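Local coordinates for piwi domain-containing protein (Vanderwaltozyma polyspora, PDB 5THE), which probably binds RNA as the C-terminal, Piwi-containing lobe of a budding yeast Argonaute, a protein family that selects and cleaves RNA targets, at residues V77-I82 / V115-S120; V36-E41 / N246-I251; D301-D306 / V316-L321; I284-G289 / D496-R501. All blocks are in the same frame, centred on the assembly; numbering follows the deposited sequence.

In the fold
Contacts 3 and 4 belong together: their centres lie about 10 Å apart, and strands 282-289 and 300-305 run side by side in the Piwi domain, joined by backbone bonds such as that probably linking Leu287 to Asp301. Contact 4 is fully buried near the centre of the chain, whereas contact 3 is only partly buried; both rest on side-chain packing between a strand and a helical segment. Contacts 1 and 2 are held instead mainly by backbone hydrogen bonds between strands. Contact 1, partly buried, lies in a separate parallel sheet; contact 2 is antiparallel and buried. Contacts 2 and 4 each span more than 200 residues. Contacts 2 and 3 lie on opposite sides of the chain's centre.

Contact 1. Residues V77-I82 / V115-S120; sequences VNLRAI and VDFNVS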
loop_
_atom_site.group_PDB
_atom_site.type_symbol
_atom_site.label_atom_id
_atom_site.label_comp_id
_atom_site.label_asym_id
_atom_site.label_seq_id
_atom_site.Cartn_x
_atom_site.Cartn_y
_atom_site.Cartn_z
ATOM N N VAL A 77 2.218 -19.397 15.228
ATOM C CA VAL A 77 3.458 -18.680 14.946
ATOM C C VAL A 77 4.067 -18.236 16.266
ATOM O O VAL A 77 3.351 -17.788 17.169
ATOM C CB VAL A 77 3.196 -17.467 14.028
ATOM C CG1 VAL A 77 4.476 -16.711 13.740
ATOM C CG2 VAL A 77 2.512 -17.906 12.726
ATOM N N ASN A 78 5.386 -18.349 16.385
ATOM C CA ASN A 78 6.069 -17.828 17.564
ATOM C C ASN A 78 6.263 -16.326 17.418
ATOM O O ASN A 78 6.691 -15.844 16.363
ATOM C CB ASN A 78 7.424 -18.506 17.763
ATOM C CG ASN A 78 7.294 -19.997 17.986
ATOM O OD1 ASN A 78 6.640 -20.433 18.922
ATOM N ND2 ASN A 78 7.910 -20.783 17.118
ATOM N N LEU A 79 5.970 -15.592 18.481
ATOM C CA LEU A 79 6.065 -14.133 18.493
ATOM C C LEU A 79 7.077 -13.750 19.564
ATOM O O LEU A 79 6.823 -13.951 20.754
ATOM C CB LEU A 79 4.703 -13.491 18.765
ATOM C CG LEU A 79 4.665 -11.957 18.744
ATOM C CD1 LEU A 79 5.029 -11.450 17.367
ATOM C CD2 LEU A 79 3.304 -11.424 19.150
ATOM N N ARG A 80 8.219 -13.206 19.145
ATOM C CA ARG A 80 9.314 -12.860 20.046
ATOM C C ARG A 80 9.407 -11.346 20.166
ATOM O O ARG A 80 9.640 -10.653 19.169
ATOM C CB ARG A 80 10.651 -13.410 19.550
ATOM C CG ARG A 80 10.802 -14.913 19.650
ATOM C CD ARG A 80 10.489 -15.433 21.044
ATOM N NE ARG A 80 11.403 -14.938 22.074
ATOM C CZ ARG A 80 12.649 -15.373 22.249
ATOM N NH1 ARG A 80 13.151 -16.302 21.442
ATOM N NH2 ARG A 80 13.394 -14.874 23.230
ATOM N N ALA A 81 9.238 -10.840 21.379
ATOM C CA ALA A 81 9.374 -9.419 21.626
ATOM C C ALA A 81 10.842 -9.081 21.864
ATOM O O ALA A 81 11.536 -9.769 22.618
ATOM C CB ALA A 81 8.523 -9.005 22.826
ATOM N N ILE A 82 11.315 -8.032 21.212
ATOM C CA ILE A 82 12.651 -7.496 21.440
ATOM C C ILE A 82 12.469 -6.036 21.817
ATOM O O ILE A 82 12.018 -5.226 20.997
ATOM C CB ILE A 82 13.555 -7.647 20.210
ATOM C CG1 ILE A 82 13.733 -9.132 19.864
ATOM C CG2 ILE A 82 14.911 -6.948 20.449
ATOM C CD1 ILE A 82 14.605 -9.372 18.626
ATOM N N VAL A 115 -5.500 -15.168 14.158
ATOM C CA VAL A 115 -4.047 -15.235 14.198
ATOM C C VAL A 115 -3.641 -15.820 15.539
ATOM O O VAL A 115 -3.935 -15.244 16.596
ATOM C CB VAL A 115 -3.414 -13.852 13.994
ATOM C CG1 VAL A 115 -1.910 -13.986 13.924
ATOM C CG2 VAL A 115 -3.992 -13.198 12.746
ATOM N N ASP A 116 -2.956 -16.948 15.494
ATOM C CA ASP A 116 -2.578 -17.702 16.682
ATOM C C ASP A 116 -1.074 -17.530 16.885
ATOM O O ASP A 116 -0.270 -18.076 16.118
ATOM C CB ASP A 116 -2.981 -19.171 16.517
ATOM C CG ASP A 116 -2.663 -20.017 17.736
ATOM O OD1 ASP A 116 -2.549 -19.461 18.852
ATOM O OD2 ASP A 116 -2.540 -21.254 17.565
ATOM N N PHE A 117 -0.703 -16.741 17.887
ATOM C CA PHE A 117 0.691 -16.526 18.248
ATOM C C PHE A 117 1.023 -17.267 19.531
ATOM O O PHE A 117 0.196 -17.379 20.439
ATOM C CB PHE A 117 1.011 -15.043 18.461
ATOM C CG PHE A 117 1.239 -14.280 17.193
ATOM C CD1 PHE A 117 2.274 -14.623 16.342
ATOM C CD2 PHE A 117 0.437 -13.208 16.864
ATOM C CE1 PHE A 117 2.490 -13.916 15.179
ATOM C CE2 PHE A 117 0.649 -12.495 15.699
ATOM C CZ PHE A 117 1.667 -12.851 14.855
ATOM N N ASN A 118 2.258 -17.753 19.598
ATOM C CA ASN A 118 2.856 -18.274 20.817
ATOM C C ASN A 118 3.809 -17.191 21.317
ATOM O O ASN A 118 4.776 -16.854 20.628
ATOM C CB ASN A 118 3.575 -19.595 20.514
ATOM C CG ASN A 118 4.407 -20.123 21.681
ATOM O OD1 ASN A 118 4.389 -19.595 22.793
ATOM N ND2 ASN A 118 5.145 -21.189 21.415
ATOM N N VAL A 119 3.519 -16.619 22.488
ATOM C CA VAL A 119 4.324 -15.515 23.017
ATOM C C VAL A 119 5.057 -15.963 24.275
ATOM O O VAL A 119 5.336 -15.150 25.164
ATOM C CB VAL A 119 3.469 -14.271 23.326
ATOM C CG1 VAL A 119 2.846 -13.709 22.061
ATOM C CG2 VAL A 119 2.390 -14.607 24.345
ATOM N N SER A 120 5.364 -17.257 24.361
ATOM C CA SER A 120 5.991 -17.788 25.565
ATOM C C SER A 120 7.473 -17.435 25.649
ATOM O O SER A 120 8.015 -17.326 26.753
ATOM C CB SER A 120 5.793 -19.305 25.631
ATOM O OG SER A 120 6.383 -19.945 24.516
#
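Asn118, the strand partner of Asn78, has its side-chain OD1 gripped by two donors of one residue: Ser120 OG donates to Asn118 OD1 at 2.7 Å, and Ser120 N reaches the same oxygen at 3.0 Å, an Asx turn. CG of Asn118 stands anti to the backbone N (chi1 172°), alongside the Asn78 side chain. Asn78 OD1 lies 3.0 Å from Asn118 ND2, with the two amide planes 62° apart. An alanine at Asn118 would probably leave Ser120 N and its hydroxyl without their common acceptor, freeing the turn after the strand. Between the backbones the bonding is parallel. Val77 O accepts from Asn118 N at 2.7 Å and Leu79 N gives to Asn118 O at 2.8 Å, while Val77 N is bound to Asp116 O. On the sheet face opposite the asparagines, Val77 CG1 meets Phe117 CE1 at 3.7 Å. Leu79 CD2 sits over one face of the Phe117 ring, 4.2 Å from its centroid, and also meets Val119 CG1 at 3.7 Å. The contact closes a beta-alpha-beta unit: helix 95-111, which joins the two strands, sets Phe106 against Leu79 and Phe117. Helix 228-241 adds Val235 and Met238 around Phe117, and strand 185-191 pairs with the other edge of strand 77-85.

Contact 2. Residues V36-E41 / N246-I251; sequences VVQFKE and NHSLSI
Val36 meets Ser250 through both backbone and side chain. Its O accepts from Ser250 N at 2.9 Å, and Val36 CB packs 3.6 Å from Ser250 OG. That hydroxyl belongs to the N-cap of helix 251-254 and is hydrogen-bonded to Asn253 OD1, which also binds Val36 N, so the start of the segment is tied to the start of the helix. Val37 forms a non-hydrogen-bonded pair with Leu249. Its side chain turns from the neighbouring strand, although CG1 comes within 3.9 Å of His247 CB.

Gln38 carries the hydrogen-bonded pair. Its N gives a nearly straight bond (173°) to Ser248 O at 2.6 Å, and Ser248 N returns one to Gln38 O at 3.0 Å. The side chain bends at chi2 (75°), which takes CD off an extended course, and the amide beyond is held at both ends: NE2 donates to Phe39 O at 2.7 Å, with the acceptor in the amide plane, and Gln38 OE1 receives a water at 2.7 Å. The same water accepts from Ile251 N, bridging the strand to the first turn of the helix. Phe39 crosses His247 obliquely; its ring stacks on His67, and His247 meets Trp62 edge-to-face. Together strands 43-44, 37-38 and 248-249 form a small antiparallel sheet with 37-38 in the middle, consistent with the interdomain linker of Argonautes running against the Piwi-containing part.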
loop_
_atom_site.group_PDB
_atom_site.type_symbol
_atom_site.label_atom_id
_atom_site.label_comp_id
_atom_site.label_asym_id
_atom_site.label_seq_id
_atom_site.Cartn_x
_atom_site.Cartn_y
_atom_site.Cartn_z
ATOM N N VAL A 36 -18.684 -4.600 -1.984
ATOM C CA VAL A 36 -18.906 -5.460 -0.831
ATOM C C VAL A 36 -17.552 -5.795 -0.223
ATOM O O VAL A 36 -16.686 -6.366 -0.893
ATOM C CB VAL A 36 -19.661 -6.732 -1.235
ATOM C CG1 VAL A 36 -19.840 -7.628 -0.046
ATOM C CG2 VAL A 36 -20.997 -6.367 -1.867
ATOM N N VAL A 37 -17.355 -5.435 1.043
ATOM C CA VAL A 37 -16.129 -5.821 1.733
ATOM C C VAL A 37 -16.299 -7.237 2.261
ATOM O O VAL A 37 -17.311 -7.560 2.885
ATOM C CB VAL A 37 -15.795 -4.836 2.866
ATOM C CG1 VAL A 37 -14.566 -5.330 3.635
ATOM C CG2 VAL A 37 -15.538 -3.432 2.306
ATOM N N GLN A 38 -15.315 -8.091 2.002
ATOM C CA GLN A 38 -15.397 -9.509 2.331
ATOM C C GLN A 38 -14.504 -9.819 3.526
ATOM O O GLN A 38 -13.309 -9.527 3.492
ATOM C CB GLN A 38 -14.969 -10.362 1.130
ATOM C CG GLN A 38 -14.958 -11.851 1.416
ATOM C CD GLN A 38 -16.360 -12.418 1.470
ATOM O OE1 GLN A 38 -17.087 -12.335 0.499
ATOM N NE2 GLN A 38 -16.749 -12.979 2.606
ATOM N N PHE A 39 -15.078 -10.434 4.564
ATOM C CA PHE A 39 -14.330 -11.024 5.666
ATOM C C PHE A 39 -14.354 -12.546 5.522
ATOM O O PHE A 39 -14.846 -13.082 4.525
ATOM C CB PHE A 39 -14.906 -10.561 7.012
ATOM C CG PHE A 39 -15.162 -9.084 7.077
ATOM C CD1 PHE A 39 -14.109 -8.187 7.160
ATOM C CD2 PHE A 39 -16.457 -8.592 7.034
ATOM C CE1 PHE A 39 -14.349 -6.814 7.204
ATOM C CE2 PHE A 39 -16.702 -7.228 7.080
ATOM C CZ PHE A 39 -15.643 -6.341 7.167
ATOM N N LYS A 40 -13.820 -13.252 6.521
ATOM C CA LYS A 40 -13.762 -14.710 6.432
ATOM C C LYS A 40 -15.152 -15.318 6.259
ATOM O O LYS A 40 -15.367 -16.166 5.389
ATOM C CB LYS A 40 -13.090 -15.309 7.669
ATOM C CG LYS A 40 -12.781 -16.781 7.482
ATOM C CD LYS A 40 -12.128 -17.401 8.705
ATOM C CE LYS A 40 -11.260 -18.569 8.275
ATOM N NZ LYS A 40 -11.284 -19.671 9.261
ATOM N N GLU A 41 -16.107 -14.906 7.076
ATOM C CA GLU A 41 -17.383 -15.612 7.151
ATOM C C GLU A 41 -18.560 -14.655 7.064
ATOM O O GLU A 41 -19.657 -14.970 7.530
ATOM C CB GLU A 41 -17.469 -16.432 8.436
ATOM C CG GLU A 41 -16.296 -17.376 8.632
ATOM C CD GLU A 41 -16.449 -18.255 9.844
ATOM O OE1 GLU A 41 -16.632 -19.474 9.664
ATOM O OE2 GLU A 41 -16.399 -17.726 10.975
ATOM N N ASN A 246 -6.532 -10.143 5.042
ATOM C CA ASN A 246 -7.409 -9.631 6.088
ATOM C C ASN A 246 -8.832 -9.513 5.562
ATOM O O ASN A 246 -9.652 -10.418 5.762
ATOM C CB ASN A 246 -6.868 -8.305 6.603
ATOM C CG ASN A 246 -5.496 -8.469 7.202
ATOM O OD1 ASN A 246 -5.188 -9.536 7.717
ATOM N ND2 ASN A 246 -4.655 -7.434 7.117
ATOM N N HIS A 247 -9.132 -8.419 4.882
ATOM C CA HIS A 247 -10.367 -8.298 4.133
ATOM C C HIS A 247 -10.038 -8.228 2.655
ATOM O O HIS A 247 -8.894 -8.006 2.256
ATOM C CB HIS A 247 -11.155 -7.051 4.557
ATOM C CG HIS A 247 -10.435 -5.766 4.279
ATOM N ND1 HIS A 247 -9.440 -5.271 5.102
ATOM C CD2 HIS A 247 -10.558 -4.881 3.260
ATOM C CE1 HIS A 247 -8.999 -4.125 4.614
ATOM N NE2 HIS A 247 -9.656 -3.866 3.493
ATOM N N SER A 248 -11.066 -8.424 1.841
ATOM C CA SER A 248 -10.960 -8.274 0.406
ATOM C C SER A 248 -12.281 -7.708 -0.070
ATOM O O SER A 248 -13.144 -7.333 0.732
ATOM C CB SER A 248 -10.627 -9.609 -0.276
ATOM O OG SER A 248 -11.783 -10.445 -0.390
ATOM N N LEU A 249 -12.445 -7.655 -1.383
ATOM C CA LEU A 249 -13.752 -7.402 -1.967
ATOM C C LEU A 249 -14.448 -8.732 -2.233
ATOM O O LEU A 249 -13.818 -9.792 -2.290
ATOM C CB LEU A 249 -13.616 -6.604 -3.266
ATOM C CG LEU A 249 -12.839 -5.300 -3.139
ATOM C CD1 LEU A 249 -12.934 -4.525 -4.446
ATOM C CD2 LEU A 249 -13.383 -4.492 -1.963
ATOM N N SER A 250 -15.758 -8.669 -2.404
ATOM C CA SER A 250 -16.503 -9.879 -2.726
ATOM C C SER A 250 -16.067 -10.431 -4.077
ATOM O O SER A 250 -15.479 -9.734 -4.907
ATOM C CB SER A 250 -18.005 -9.604 -2.761
ATOM O OG SER A 250 -18.326 -8.827 -3.907
ATOM N N ILE A 251 -16.379 -11.712 -4.281
ATOM C CA ILE A 251 -16.146 -12.372 -5.564
ATOM C C ILE A 251 -16.820 -11.606 -6.698
ATOM O O ILE A 251 -16.232 -11.399 -7.764
ATOM C CB ILE A 251 -16.637 -13.830 -5.499
ATOM C CG1 ILE A 251 -15.629 -14.677 -4.715
ATOM C CG2 ILE A 251 -16.929 -14.385 -6.916
ATOM C CD1 ILE A 251 -15.996 -16.143 -4.604
HETATM O O HOH W 1 -16.825 -13.281 -1.999
#

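Contact 3. Residues D301-D306 / V316-L321; sequences DYMLQD and VGSLML
Met303 lays its thioether against the turn made by Val316 to Leu319. Its CG stands between the backbone N and the carbonyl carbon (chi1 62°), and beyond CG the chain is fully extended. SD is 4.0 Å from Leu319 CD2 and 3.9 Å from Ser318 OG, a hydroxyl already hydrogen-bonded to Asn315 O. The methyl goes further and ends 3.8 Å (CE to N) from Val316. An alanine at Met303 would probably open a gap beside Leu319 and leave the backbone at Val316 without its covering methyl.

Leu319 answers from the helical side. Its CG is anti to the carbonyl carbon (chi1 -53°), which sets it beside Met303 SD; CD1 lies 4.0 Å from Asp301 O, while CD2 reaches Asp301 CB at the same separation of 4.0 Å. Of Asp301 the contact thus uses CB and the backbone. Its carboxylate binds other residues, OD2 taking Asn322 ND2 and Arg323 NH1 and OD1 pairing with Lys543 NZ; a water makes weak bonds to Asp301 OD2 and Ser318 O. The 3-10 turn that presents Leu319 is closed by Leu319 N to Val316 O at 2.9 Å and leads into helix 320-329. Tyr302 points from the opposite face of the strand onto Leu498 and Ala502 of helix 490-515. Three antiparallel strands followed by a helix and then strand 339-344, parallel to strand 264-274, follow the RNase H-like topology of Piwi domains, and this contact sits where the third strand gives way to that helix.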
loop_
_atom_site.group_PDB
_atom_site.type_symbol
_atom_site.label_atom_id
_atom_site.label_comp_id
_atom_site.label_asym_id
_atom_site.label_seq_id
_atom_site.Cartn_x
_atom_site.Cartn_y
_atom_site.Cartn_z
ATOM N N ASP A 301 9.212 -4.497 -5.891
ATOM C CA ASP A 301 10.637 -4.253 -5.947
ATOM C C ASP A 301 10.874 -2.754 -5.953
ATOM O O ASP A 301 9.995 -1.974 -6.314
ATOM C CB ASP A 301 11.264 -4.903 -7.180
ATOM C CG ASP A 301 11.401 -6.395 -7.028
ATOM O OD1 ASP A 301 12.045 -6.830 -6.049
ATOM O OD2 ASP A 301 10.851 -7.130 -7.874
ATOM N N TYR A 302 12.073 -2.354 -5.535
ATOM C CA TYR A 302 12.499 -0.966 -5.634
ATOM C C TYR A 302 13.847 -0.916 -6.348
ATOM O O TYR A 302 14.559 -1.916 -6.439
ATOM C CB TYR A 302 12.616 -0.297 -4.250
ATOM C CG TYR A 302 13.543 -1.057 -3.347
ATOM C CD1 TYR A 302 14.933 -0.949 -3.485
ATOM C CD2 TYR A 302 13.041 -1.904 -2.374
ATOM C CE1 TYR A 302 15.787 -1.679 -2.675
ATOM C CE2 TYR A 302 13.884 -2.631 -1.562
ATOM C CZ TYR A 302 15.248 -2.520 -1.711
ATOM O OH TYR A 302 16.062 -3.261 -0.882
ATOM N N MET A 303 14.204 0.267 -6.836
ATOM C CA MET A 303 15.533 0.471 -7.388
ATOM C C MET A 303 15.909 1.936 -7.238
ATOM O O MET A 303 15.048 2.813 -7.106
ATOM C CB MET A 303 15.613 0.055 -8.860
ATOM C CG MET A 303 14.697 0.865 -9.748
ATOM S SD MET A 303 14.782 0.257 -11.435
ATOM C CE MET A 303 13.618 1.326 -12.217
ATOM N N LEU A 304 17.211 2.183 -7.232
ATOM C CA LEU A 304 17.727 3.541 -7.219
ATOM C C LEU A 304 17.645 4.105 -8.630
ATOM O O LEU A 304 18.037 3.434 -9.587
ATOM C CB LEU A 304 19.173 3.549 -6.725
ATOM C CG LEU A 304 19.717 4.918 -6.335
ATOM C CD1 LEU A 304 18.957 5.464 -5.134
ATOM C CD2 LEU A 304 21.204 4.825 -6.036
ATOM N N GLN A 305 17.120 5.321 -8.765
ATOM C CA GLN A 305 17.077 5.967 -10.071
ATOM C C GLN A 305 18.482 6.386 -10.499
ATOM O O GLN A 305 19.449 6.304 -9.738
ATOM C CB GLN A 305 16.162 7.186 -10.041
ATOM C CG GLN A 305 14.691 6.861 -9.857
ATOM C CD GLN A 305 13.984 6.705 -11.183
ATOM O OE1 GLN A 305 14.040 5.643 -11.812
ATOM N NE2 GLN A 305 13.323 7.767 -11.627
ATOM N N ASP A 306 18.574 6.904 -11.729
ATOM C CA ASP A 306 19.854 7.242 -12.341
ATOM C C ASP A 306 20.422 8.573 -11.871
ATOM O O ASP A 306 21.636 8.768 -11.956
ATOM C CB ASP A 306 19.711 7.266 -13.863
ATOM C CG ASP A 306 19.595 5.878 -14.456
ATOM O OD1 ASP A 306 20.137 4.934 -13.851
ATOM O OD2 ASP A 306 18.968 5.728 -15.525
ATOM N N VAL A 316 11.575 1.083 -15.462
ATOM C CA VAL A 316 10.502 0.469 -14.682
ATOM C C VAL A 316 10.262 -0.959 -15.163
ATOM O O VAL A 316 10.013 -1.869 -14.363
ATOM C CB VAL A 316 9.223 1.336 -14.739
ATOM C CG1 VAL A 316 8.598 1.374 -16.160
ATOM C CG2 VAL A 316 8.192 0.847 -13.722
ATOM N N GLY A 317 10.407 -1.185 -16.471
ATOM C CA GLY A 317 10.163 -2.498 -17.022
ATOM C C GLY A 317 11.069 -3.564 -16.446
ATOM O O GLY A 317 10.688 -4.735 -16.381
ATOM N N SER A 318 12.275 -3.185 -16.015
ATOM C CA SER A 318 13.159 -4.175 -15.415
ATOM C C SER A 318 12.535 -4.791 -14.166
ATOM O O SER A 318 12.723 -5.987 -13.901
ATOM C CB SER A 318 14.512 -3.542 -15.097
ATOM O OG SER A 318 14.418 -2.682 -13.979
ATOM N N LEU A 319 11.763 -4.004 -13.407
ATOM C CA LEU A 319 11.039 -4.476 -12.227
ATOM C C LEU A 319 9.845 -5.362 -12.569
ATOM O O LEU A 319 9.210 -5.898 -11.650
ATOM C CB LEU A 319 10.569 -3.279 -11.397
ATOM C CG LEU A 319 11.653 -2.273 -11.013
ATOM C CD1 LEU A 319 11.096 -1.178 -10.128
ATOM C CD2 LEU A 319 12.788 -2.990 -10.317
ATOM N N MET A 320 9.521 -5.536 -13.850
ATOM C CA MET A 320 8.371 -6.351 -14.205
ATOM C C MET A 320 8.634 -7.837 -14.032
ATOM O O MET A 320 7.679 -8.591 -13.845
ATOM C CB MET A 320 7.940 -6.060 -15.643
ATOM C CG MET A 320 7.204 -4.743 -15.805
ATOM S SD MET A 320 5.571 -4.748 -15.005
ATOM C CE MET A 320 4.745 -6.158 -15.767
ATOM N N LEU A 321 9.899 -8.270 -14.072
ATOM C CA LEU A 321 10.197 -9.699 -14.118
ATOM C C LEU A 321 9.595 -10.432 -12.923
ATOM O O LEU A 321 8.926 -11.464 -13.080
ATOM C CB LEU A 321 11.708 -9.928 -14.186
ATOM C CG LEU A 321 12.212 -11.379 -14.104
ATOM C CD1 LEU A 321 11.550 -12.281 -15.152
ATOM C CD2 LEU A 321 13.724 -11.450 -14.229
HETATM O O HOH W 2 11.546 -7.749 -11.161
#

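Contact 4. Residues I284-G289 / D496-R501; sequences IASLVG and DLLCTR
Leu498 overlaps Ser286 and Val288 on the strand, two residues of the same face. Its CG, anti to the backbone N (chi1 175°), lies 3.7 Å from Ser286 CB. CD2 reaches on to Val288 CG1 at 3.8 Å, the two side chains sliding past each other in opposite directions. Cys499 fills the next position along the strand: its SG is 3.5 Å from Ile284 O and 3.4 Å from Ser286 OG. That hydroxyl is hydrogen-bonded to Ala495 O, so a buried polar group is satisfied by the helix it packs on. The small serine, set between Leu498 and Cys499, goes with a close approach: the axes of strand 284-289 and helix 496-501 come to 7.4 Å, their directions 136° apart. One turn before Thr500, Asp496 faces away from the strand and comes near Asp272 and Asp344, a cluster of carboxylates resembling those of RNase H-like nucleases. Strand 282-289 runs between strands 264-274 and 300-305. Helix 490-515 covers the face bearing Ile284, Ser286 and Val288, with Ala502 and Phe506 continuing the packing on Ile284, while Leu287 on the other face touches Leu319.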
loop_
_atom_site.group_PDB
_atom_site.type_symbol
_atom_site.label_atom_id
_atom_site.label_comp_id
_atom_site.label_asym_id
_atom_site.label_seq_id
_atom_site.Cartn_x
_atom_site.Cartn_y
_atom_site.Cartn_z
ATOM N N ILE A 284 14.389 7.302 -5.755
ATOM C CA ILE A 284 14.066 5.898 -5.525
ATOM C C ILE A 284 12.702 5.626 -6.136
ATOM O O ILE A 284 11.756 6.381 -5.897
ATOM C CB ILE A 284 14.066 5.553 -4.023
ATOM C CG1 ILE A 284 15.442 5.817 -3.431
ATOM C CG2 ILE A 284 13.639 4.091 -3.794
ATOM C CD1 ILE A 284 15.559 5.569 -1.940
ATOM N N ALA A 285 12.605 4.556 -6.925
ATOM C CA ALA A 285 11.355 4.125 -7.532
ATOM C C ALA A 285 10.977 2.754 -6.990
ATOM O O ALA A 285 11.847 1.955 -6.636
ATOM C CB ALA A 285 11.453 4.055 -9.071
ATOM N N SER A 286 9.674 2.498 -6.920
ATOM C CA SER A 286 9.161 1.211 -6.486
ATOM C C SER A 286 8.069 0.762 -7.447
ATOM O O SER A 286 7.456 1.568 -8.144
ATOM C CB SER A 286 8.619 1.271 -5.053
ATOM O OG SER A 286 7.458 2.076 -5.015
ATOM N N LEU A 287 7.863 -0.547 -7.509
ATOM C CA LEU A 287 6.821 -1.137 -8.337
ATOM C C LEU A 287 6.273 -2.332 -7.577
ATOM O O LEU A 287 7.014 -3.281 -7.317
ATOM C CB LEU A 287 7.363 -1.574 -9.707
ATOM C CG LEU A 287 6.309 -2.223 -10.607
ATOM C CD1 LEU A 287 5.272 -1.185 -11.040
ATOM C CD2 LEU A 287 6.924 -2.959 -11.832
ATOM N N VAL A 288 4.990 -2.276 -7.202
ATOM C CA VAL A 288 4.326 -3.390 -6.539
ATOM C C VAL A 288 3.344 -3.989 -7.525
ATOM O O VAL A 288 2.905 -3.338 -8.478
ATOM C CB VAL A 288 3.601 -2.980 -5.237
ATOM C CG1 VAL A 288 4.583 -2.368 -4.226
ATOM C CG2 VAL A 288 2.469 -2.005 -5.546
ATOM N N GLY A 289 2.994 -5.251 -7.290
ATOM C CA GLY A 289 2.052 -5.915 -8.167
ATOM C C GLY A 289 1.219 -6.977 -7.482
ATOM O O GLY A 289 1.688 -7.657 -6.567
ATOM N N ASP A 496 3.783 3.784 -2.562
ATOM C CA ASP A 496 4.325 4.873 -1.748
ATOM C C ASP A 496 5.070 4.321 -0.545
ATOM O O ASP A 496 6.186 4.751 -0.241
ATOM C CB ASP A 496 3.212 5.816 -1.281
ATOM C CG ASP A 496 2.493 6.470 -2.418
ATOM O OD1 ASP A 496 3.046 6.520 -3.535
ATOM O OD2 ASP A 496 1.368 6.946 -2.192
ATOM N N LEU A 497 4.451 3.366 0.162
ATOM C CA LEU A 497 5.060 2.796 1.361
ATOM C C LEU A 497 6.344 2.049 1.046
ATOM O O LEU A 497 7.265 2.034 1.865
ATOM C CB LEU A 497 4.070 1.855 2.044
ATOM C CG LEU A 497 2.815 2.594 2.523
ATOM C CD1 LEU A 497 1.806 1.587 3.056
ATOM C CD2 LEU A 497 3.215 3.581 3.603
ATOM N N LEU A 498 6.416 1.391 -0.112
ATOM C CA LEU A 498 7.638 0.670 -0.439
ATOM C C LEU A 498 8.769 1.645 -0.741
ATOM O O LEU A 498 9.915 1.422 -0.328
ATOM C CB LEU A 498 7.389 -0.282 -1.610
ATOM C CG LEU A 498 8.618 -1.033 -2.137
ATOM C CD1 LEU A 498 9.342 -1.725 -0.993
ATOM C CD2 LEU A 498 8.196 -2.059 -3.229
ATOM N N CYS A 499 8.463 2.734 -1.456
ATOM C CA CYS A 499 9.445 3.802 -1.644
ATOM C C CYS A 499 9.943 4.343 -0.317
ATOM O O CYS A 499 11.140 4.626 -0.159
ATOM C CB CYS A 499 8.837 4.941 -2.445
ATOM S SG CYS A 499 9.166 4.880 -4.166
ATOM N N THR A 500 9.035 4.533 0.641
ATOM C CA THR A 500 9.451 5.027 1.950
ATOM C C THR A 500 10.345 4.016 2.648
ATOM O O THR A 500 11.370 4.388 3.232
ATOM C CB THR A 500 8.224 5.356 2.798
ATOM O OG1 THR A 500 7.507 6.389 2.143
ATOM C CG2 THR A 500 8.612 5.825 4.224
ATOM N N ARG A 501 9.991 2.729 2.578
ATOM C CA ARG A 501 10.845 1.730 3.210
ATOM C C ARG A 501 12.197 1.648 2.508
ATOM O O ARG A 501 13.235 1.482 3.159
ATOM C CB ARG A 501 10.162 0.362 3.219
ATOM C CG ARG A 501 11.060 -0.745 3.813
ATOM C CD ARG A 501 11.445 -0.422 5.272
ATOM N NE ARG A 501 10.257 -0.005 6.002
ATOM C CZ ARG A 501 9.362 -0.849 6.501
ATOM N NH1 ARG A 501 9.554 -2.155 6.387
ATOM N NH2 ARG A 501 8.270 -0.386 7.096
#